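Local coordinates for protein glyceraldehyde-3-phosphate dehydrogenase (Sulfolobus solfataricus, PDB 1B7G) that oxidises and phosphorylates D-glyceraldehyde 3-phosphate to 1,3-bisphosphoglycerate in glycolysis, using NADP in marked preference to NAD, at residues K94-Y97 with L98-R102; V262-A265 with R266-R270; V278-S282 with D283-V287. The protein carries 1 engineered substitution. All coordinates share one frame; numbering follows the deposited sequence.

Contact 1: residues K94-Y97 with L98-R102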
loop_
_atom_site.group_PDB
_atom_site.type_symbol
_atom_site.label_atom_id
_atom_site.label_comp_id
_atom_site.label_asym_id
_atom_site.label_seq_id
_atom_site.Cartn_x
_atom_site.Cartn_y
_atom_site.Cartn_z
ATOM N N LYS A 94 13.868 -29.564 -6.181
ATOM C CA LYS A 94 14.396 -29.941 -7.494
ATOM C C LYS A 94 14.317 -31.421 -7.819
ATOM O O LYS A 94 13.780 -31.818 -8.866
ATOM C CB LYS A 94 15.771 -29.306 -7.708
ATOM C CG LYS A 94 16.464 -29.709 -8.997
ATOM C CD LYS A 94 15.662 -29.301 -10.216
ATOM C CE LYS A 94 16.325 -29.799 -11.497
ATOM N NZ LYS A 94 17.740 -29.404 -11.615
ATOM N N PRO A 95 14.779 -32.336 -6.996
ATOM C CA PRO A 95 14.670 -33.767 -7.253
ATOM C C PRO A 95 13.228 -34.239 -7.397
ATOM O O PRO A 95 12.944 -35.118 -8.228
ATOM C CB PRO A 95 15.358 -34.421 -6.071
ATOM C CG PRO A 95 15.444 -33.383 -5.007
ATOM C CD PRO A 95 15.495 -32.055 -5.716
ATOM N N ILE A 96 12.282 -33.685 -6.652
ATOM C CA ILE A 96 10.864 -34.048 -6.797
ATOM C C ILE A 96 10.303 -33.661 -8.146
ATOM O O ILE A 96 9.711 -34.481 -8.875
ATOM C CB ILE A 96 10.065 -33.455 -5.625
ATOM C CG1 ILE A 96 10.580 -34.080 -4.322
ATOM C CG2 ILE A 96 8.577 -33.702 -5.774
ATOM C CD1 ILE A 96 10.289 -33.323 -3.065
ATOM N N TYR A 97 10.567 -32.439 -8.630
ATOM C CA TYR A 97 10.124 -32.070 -9.977
ATOM C C TYR A 97 10.750 -32.981 -11.040
ATOM O O TYR A 97 10.150 -33.278 -12.077
ATOM C CB TYR A 97 10.426 -30.621 -10.306
ATOM C CG TYR A 97 10.008 -29.575 -9.303
ATOM C CD1 TYR A 97 8.814 -29.643 -8.607
ATOM C CD2 TYR A 97 10.837 -28.474 -9.078
ATOM C CE1 TYR A 97 8.437 -28.663 -7.705
ATOM C CE2 TYR A 97 10.463 -27.476 -8.188
ATOM C CZ TYR A 97 9.275 -27.571 -7.498
ATOM O OH TYR A 97 8.919 -26.614 -6.583
ATOM N N LEU A 98 12.001 -33.402 -10.844
ATOM C CA LEU A 98 12.647 -34.262 -11.826
ATOM C C LEU A 98 12.000 -35.651 -11.890
ATOM O O LEU A 98 11.838 -36.226 -12.981
ATOM C CB LEU A 98 14.128 -34.469 -11.491
ATOM C CG LEU A 98 15.075 -33.383 -11.994
ATOM C CD1 LEU A 98 16.403 -33.479 -11.251
ATOM C CD2 LEU A 98 15.234 -33.481 -13.495
ATOM N N GLN A 99 11.733 -36.197 -10.715
ATOM C CA GLN A 99 11.160 -37.548 -10.624
ATOM C C GLN A 99 9.710 -37.550 -11.092
ATOM O O GLN A 99 9.230 -38.504 -11.705
ATOM C CB GLN A 99 11.271 -38.105 -9.205
ATOM C CG GLN A 99 10.276 -37.506 -8.232
ATOM C CD GLN A 99 10.012 -38.385 -7.027
ATOM O OE1 GLN A 99 10.726 -38.305 -6.020
ATOM N NE2 GLN A 99 8.980 -39.223 -7.124
ATOM N N LEU A 100 9.033 -36.423 -10.887
ATOM C CA LEU A 100 7.661 -36.253 -11.337
ATOM C C LEU A 100 7.628 -35.628 -12.721
ATOM O O LEU A 100 6.569 -35.301 -13.247
ATOM C CB LEU A 100 6.826 -35.480 -10.331
ATOM C CG LEU A 100 6.719 -36.096 -8.929
ATOM C CD1 LEU A 100 5.991 -35.162 -7.984
ATOM C CD2 LEU A 100 5.994 -37.440 -9.033
ATOM N N GLN A 101 8.786 -35.543 -13.357
ATOM C CA GLN A 101 8.935 -35.066 -14.716
ATOM C C GLN A 101 8.211 -33.779 -15.037
ATOM O O GLN A 101 7.515 -33.642 -16.048
ATOM C CB GLN A 101 8.538 -36.212 -15.679
ATOM C CG GLN A 101 9.376 -37.476 -15.463
ATOM C CD GLN A 101 8.812 -38.668 -16.219
ATOM O OE1 GLN A 101 8.054 -38.494 -17.185
ATOM N NE2 GLN A 101 9.162 -39.877 -15.797
ATOM N N ARG A 102 8.424 -32.710 -14.225
ATOM C CA ARG A 102 7.763 -31.430 -14.508
ATOM C C ARG A 102 8.785 -30.295 -14.608
ATOM O O ARG A 102 9.668 -30.237 -13.763
ATOM C CB ARG A 102 6.760 -31.119 -13.396
ATOM C CG ARG A 102 5.590 -32.102 -13.336
ATOM C CD ARG A 102 4.625 -31.896 -14.490
ATOM N NE ARG A 102 3.468 -32.773 -14.422
ATOM C CZ ARG A 102 3.334 -33.949 -15.027
ATOM N NH1 ARG A 102 4.290 -34.452 -15.795
ATOM N NH2 ARG A 102 2.210 -34.643 -14.870
#
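Y97 and R102 meet through their backbones where a Schellman motif closes helix 89-99, the helix of a beta-alpha-beta unit in the Rossmann-type nucleotide-binding domain. R102 N gives a nearly straight bond to Y97 O (2.8 Å, 169° at the hydrogen), and Q101 N makes a weak one back to L98 O. Q101 has the positive phi (47°) of the C-prime residue, which turns the chain out of the helix toward strand 103-106. One turn earlier the ordinary helical bonds persist, the last of them from L100 N to I96 O at 2.9 Å.

Side chains a turn apart pack along two flanks. I96 and L100 lie alongside each other, CG2 of I96 touching CD1 of L100 at 3.7 Å, and both rest on I75 of helix 71-77. On another flank the aliphatic part of K94 slants across L98, with K94 CE 3.7 Å from L98 CD1. With CG of K94 anti to the backbone N (chi1 176°), the bend at chi2 lays CE against L98; beyond a second bend at chi4, NZ bonds to V114 O and makes a cation-pi contact with Y133.

The buried Y97 ring leaves the helix toward the sheet, its OH hydrogen-bonded to D83 and N7, while at the helix end R102 NH2 reaches K76 O. R102 NH1 makes a weak 3.3 Å bond to Q101 O.

Contact 2: residues V262-A265 with R266-R270; sequences VEVA and RDLKR
V262 and R266 are joined by the first of three i to i+4 backbone bonds in the last turns of helix 258-267, R266 N to V262 O at 3.1 Å; D267 N to E263 O and L268 N to V264 O follow. A Schellman motif then ends the run. K269 takes a positive phi (63°), its N bonding to R266 O, and R270 N returns to A265 O at 3.0 Å.

Among the side chains, E263 and R266 form a salt bridge, OE1 to NH1 at 3.0 Å. NH1 approaches OE1 on the syn side but tilted out of both the carboxylate and guanidinium planes, which stand 78° apart. The bend at chi2 (75°) carries the E263 carboxylate toward R266 in the following turn. Its other oxygen, OE2, shares a water with D267 OD1. V264 CG1 lies alongside L268 CD1, 3.6 Å away.

The polar ends continue into the second subunit: K14 there pairs with both E263 and D267, D271 with K269, and R266 meets R272 and, by a salt bridge, E301. Although E263 OE2 and D267 OD1 are 4.5 Å apart, the bridging water and that lysine probably offset their repulsion. The salt bridges tie the helix end to the second subunit.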
loop_
_atom_site.group_PDB
_atom_site.type_symbol
_atom_site.label_atom_id
_atom_site.label_comp_id
_atom_site.label_asym_id
_atom_site.label_seq_id
_atom_site.Cartn_x
_atom_site.Cartn_y
_atom_site.Cartn_z
ATOM N N VAL A 262 6.088 4.880 -3.563
ATOM C CA VAL A 262 5.042 3.935 -3.096
ATOM C C VAL A 262 3.699 4.669 -3.136
ATOM O O VAL A 262 2.689 4.169 -3.590
ATOM C CB VAL A 262 5.284 3.392 -1.697
ATOM C CG1 VAL A 262 4.106 2.563 -1.110
ATOM C CG2 VAL A 262 6.517 2.490 -1.677
ATOM N N GLU A 263 3.691 5.912 -2.666
ATOM C CA GLU A 263 2.531 6.743 -2.725
ATOM C C GLU A 263 2.002 6.915 -4.153
ATOM O O GLU A 263 0.796 6.811 -4.331
ATOM C CB GLU A 263 2.753 8.139 -2.115
ATOM C CG GLU A 263 1.430 8.778 -1.709
ATOM C CD GLU A 263 0.761 8.283 -0.471
ATOM O OE1 GLU A 263 1.168 7.319 0.212
ATOM O OE2 GLU A 263 -0.310 8.857 -0.136
ATOM N N VAL A 264 2.845 7.238 -5.112
ATOM C CA VAL A 264 2.419 7.362 -6.507
ATOM C C VAL A 264 1.641 6.119 -6.945
ATOM O O VAL A 264 0.585 6.228 -7.576
ATOM C CB VAL A 264 3.606 7.583 -7.455
ATOM C CG1 VAL A 264 3.204 7.351 -8.926
ATOM C CG2 VAL A 264 4.145 9.001 -7.264
ATOM N N ALA A 265 2.152 4.947 -6.589
ATOM C CA ALA A 265 1.532 3.695 -6.952
ATOM C C ALA A 265 0.157 3.499 -6.318
ATOM O O ALA A 265 -0.734 2.893 -6.968
ATOM C CB ALA A 265 2.433 2.522 -6.581
ATOM N N ARG A 266 0.026 3.871 -5.048
ATOM C CA ARG A 266 -1.214 3.842 -4.329
ATOM C C ARG A 266 -2.244 4.730 -5.056
ATOM O O ARG A 266 -3.336 4.246 -5.312
ATOM C CB ARG A 266 -1.094 4.336 -2.867
ATOM C CG ARG A 266 -0.346 3.369 -1.963
ATOM C CD ARG A 266 -0.089 4.029 -0.594
ATOM N NE ARG A 266 -1.199 3.729 0.327
ATOM C CZ ARG A 266 -1.410 4.429 1.446
ATOM N NH1 ARG A 266 -0.646 5.461 1.805
ATOM N NH2 ARG A 266 -2.426 4.080 2.211
ATOM N N ASP A 267 -1.925 5.959 -5.380
ATOM C CA ASP A 267 -2.817 6.880 -6.031
ATOM C C ASP A 267 -3.112 6.543 -7.495
ATOM O O ASP A 267 -4.176 6.946 -7.984
ATOM C CB ASP A 267 -2.280 8.329 -6.000
ATOM C CG ASP A 267 -2.323 8.852 -4.542
ATOM O OD1 ASP A 267 -2.885 8.138 -3.694
ATOM O OD2 ASP A 267 -1.798 9.944 -4.301
ATOM N N LEU A 268 -2.223 5.826 -8.156
ATOM C CA LEU A 268 -2.430 5.347 -9.514
ATOM C C LEU A 268 -3.267 4.069 -9.477
ATOM O O LEU A 268 -3.667 3.533 -10.531
ATOM C CB LEU A 268 -1.103 5.076 -10.263
ATOM C CG LEU A 268 -0.360 6.304 -10.792
ATOM C CD1 LEU A 268 0.995 5.871 -11.377
ATOM C CD2 LEU A 268 -1.132 7.048 -11.869
ATOM N N LYS A 269 -3.523 3.552 -8.274
ATOM C CA LYS A 269 -4.328 2.380 -8.028
ATOM C C LYS A 269 -3.722 1.130 -8.640
ATOM O O LYS A 269 -4.401 0.233 -9.139
ATOM C CB LYS A 269 -5.781 2.631 -8.496
ATOM C CG LYS A 269 -6.451 3.925 -8.057
ATOM C CD LYS A 269 -6.441 4.183 -6.561
ATOM C CE LYS A 269 -7.070 5.537 -6.208
ATOM N NZ LYS A 269 -8.570 5.499 -6.157
ATOM N N ARG A 270 -2.374 0.996 -8.569
ATOM C CA ARG A 270 -1.710 -0.203 -9.064
ATOM C C ARG A 270 -1.981 -1.320 -8.060
ATOM O O ARG A 270 -2.033 -1.017 -6.850
ATOM C CB ARG A 270 -0.198 0.039 -9.254
ATOM C CG ARG A 270 0.023 1.262 -10.162
ATOM C CD ARG A 270 1.455 1.353 -10.682
ATOM N NE ARG A 270 1.709 0.386 -11.770
ATOM C CZ ARG A 270 2.903 0.037 -12.225
ATOM N NH1 ARG A 270 4.045 0.551 -11.707
ATOM N NH2 ARG A 270 2.998 -0.808 -13.242
HETATM O O HOH W 1 -2.557 6.900 -0.889
#

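Contact 3: residues V278-S282 with D283-V287; sequences VMIFS and DSIYV
I280 and I285 cross at about a right angle across the short loop that interrupts strand 278-288, which forms a beta hairpin with strand 291-298 in the mixed sheet of the C-terminal domain. The loop holds a type I beta turn over F281-S284. CG2 of I280 meets CG1 of I285 at 3.9 Å, and both side chains also pack on L240 of helix 233-241. With CG2 anti to the backbone N (chi1 -63° for CG1), I280 brings that methyl against I285.

Between the two isoleucines in sequence, S284 folds back on F281. Its OG donates to F281 O at 2.6 Å, in the carbonyl plane on a lone pair, while its own N reaches the same oxygen at 2.9 Å from well above that plane. Two donors from one residue thus grip a single carbonyl. OG also bonds to M295 N of the hairpin partner, so an alanine in place of S284 would probably leave that amide without its hydroxyl mate and F281 O without its hydroxyl donor.

I285 N adds a weak bond to S282 O. D283 OD2 is hydrogen-bonded to S251 OG, while a water joins the neighbouring side chains, donating to D283 OD1 at 3.1 Å and lying 3.0 Å from S282 OG.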
loop_
_atom_site.group_PDB
_atom_site.type_symbol
_atom_site.label_atom_id
_atom_site.label_comp_id
_atom_site.label_asym_id
_atom_site.label_seq_id
_atom_site.Cartn_x
_atom_site.Cartn_y
_atom_site.Cartn_z
ATOM N N VAL A 278 11.997 -0.944 -13.255
ATOM C CA VAL A 278 13.202 -0.305 -12.652
ATOM C C VAL A 278 12.949 1.182 -12.663
ATOM O O VAL A 278 12.528 1.687 -13.722
ATOM C CB VAL A 278 14.482 -0.657 -13.447
ATOM C CG1 VAL A 278 15.717 0.114 -12.955
ATOM C CG2 VAL A 278 14.775 -2.150 -13.299
ATOM N N MET A 279 13.086 1.890 -11.528
ATOM C CA MET A 279 12.755 3.296 -11.427
ATOM C C MET A 279 14.005 4.187 -11.491
ATOM O O MET A 279 14.688 4.352 -10.466
ATOM C CB MET A 279 12.000 3.598 -10.121
ATOM C CG MET A 279 10.574 3.073 -10.063
ATOM S SD MET A 279 10.003 2.755 -8.379
ATOM C CE MET A 279 10.564 1.131 -8.079
ATOM N N ILE A 280 14.380 4.642 -12.683
ATOM C CA ILE A 280 15.610 5.420 -12.834
ATOM C C ILE A 280 15.339 6.900 -12.599
ATOM O O ILE A 280 14.428 7.481 -13.189
ATOM C CB ILE A 280 16.245 5.242 -14.223
ATOM C CG1 ILE A 280 16.670 3.784 -14.422
ATOM C CG2 ILE A 280 17.439 6.198 -14.396
ATOM C CD1 ILE A 280 17.198 3.443 -15.786
ATOM N N PHE A 281 16.126 7.490 -11.699
ATOM C CA PHE A 281 16.021 8.928 -11.431
ATOM C C PHE A 281 16.650 9.703 -12.570
ATOM O O PHE A 281 17.863 9.622 -12.795
ATOM C CB PHE A 281 16.700 9.258 -10.072
ATOM C CG PHE A 281 15.836 8.698 -8.952
ATOM C CD1 PHE A 281 15.959 7.382 -8.552
ATOM C CD2 PHE A 281 14.874 9.515 -8.370
ATOM C CE1 PHE A 281 15.170 6.894 -7.541
ATOM C CE2 PHE A 281 14.055 9.018 -7.358
ATOM C CZ PHE A 281 14.206 7.710 -6.969
ATOM N N SER A 282 15.808 10.344 -13.385
ATOM C CA SER A 282 16.243 11.017 -14.584
ATOM C C SER A 282 17.211 12.167 -14.385
ATOM O O SER A 282 18.159 12.257 -15.200
ATOM C CB SER A 282 15.055 11.484 -15.458
ATOM O OG SER A 282 14.392 12.585 -14.895
ATOM N N ASP A 283 17.215 12.829 -13.243
ATOM C CA ASP A 283 18.230 13.831 -12.942
ATOM C C ASP A 283 19.555 13.173 -12.573
ATOM O O ASP A 283 20.560 13.886 -12.582
ATOM C CB ASP A 283 17.785 14.696 -11.744
ATOM C CG ASP A 283 16.780 15.756 -12.113
ATOM O OD1 ASP A 283 16.310 15.797 -13.269
ATOM O OD2 ASP A 283 16.432 16.585 -11.243
ATOM N N SER A 284 19.554 11.876 -12.283
ATOM C CA SER A 284 20.723 11.132 -11.924
ATOM C C SER A 284 21.614 10.743 -13.185
ATOM O O SER A 284 22.764 10.409 -12.975
ATOM C CB SER A 284 20.462 9.879 -11.123
ATOM O OG SER A 284 20.102 8.765 -11.898
ATOM N N ILE A 285 20.968 10.627 -14.326
ATOM C CA ILE A 285 21.605 10.187 -15.541
ATOM C C ILE A 285 22.739 11.106 -15.957
ATOM O O ILE A 285 22.566 12.168 -16.541
ATOM C CB ILE A 285 20.609 9.970 -16.691
ATOM C CG1 ILE A 285 19.584 8.878 -16.285
ATOM C CG2 ILE A 285 21.405 9.536 -17.932
ATOM C CD1 ILE A 285 18.420 8.818 -17.317
ATOM N N TYR A 286 23.946 10.606 -15.709
ATOM C CA TYR A 286 25.180 11.326 -16.018
ATOM C C TYR A 286 25.991 10.625 -17.099
ATOM O O TYR A 286 26.490 9.517 -16.906
ATOM C CB TYR A 286 25.955 11.464 -14.718
ATOM C CG TYR A 286 27.337 12.051 -14.808
ATOM C CD1 TYR A 286 28.412 11.347 -15.341
ATOM C CD2 TYR A 286 27.575 13.326 -14.324
ATOM C CE1 TYR A 286 29.681 11.908 -15.411
ATOM C CE2 TYR A 286 28.836 13.896 -14.381
ATOM C CZ TYR A 286 29.879 13.181 -14.916
ATOM O OH TYR A 286 31.120 13.778 -14.962
ATOM N N VAL A 287 26.110 11.263 -18.259
ATOM C CA VAL A 287 26.832 10.718 -19.390
ATOM C C VAL A 287 27.976 11.656 -19.764
ATOM O O VAL A 287 27.761 12.841 -20.009
ATOM C CB VAL A 287 25.903 10.540 -20.607
ATOM C CG1 VAL A 287 26.669 9.877 -21.741
ATOM C CG2 VAL A 287 24.637 9.776 -20.220
HETATM O O HOH W 2 15.824 14.819 -16.216
#

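How the contacts relate
Contacts 2 and 3 belong to one beta-alpha-beta unit of the C-terminal domain: helix 258-267 leads into strand 278-288, and the two contacts' nearest atoms are about 7 Å apart. Contact 1 sits in the nucleotide-binding domain on the opposite side of the chain's centre, its centre about 40 Å from that of contact 2. Contacts 1 and 2 both end a helix by a Schellman motif, yet their settings differ. Contact 1 is at the surface, with K94, Y97 and R102 bonded within their own chain, whereas the partly buried contact 2 directs several of its charges to the second subunit. Contact 3, also partly buried, does not touch the second subunit and relies on hydroxyl and apolar interactions around a strand break.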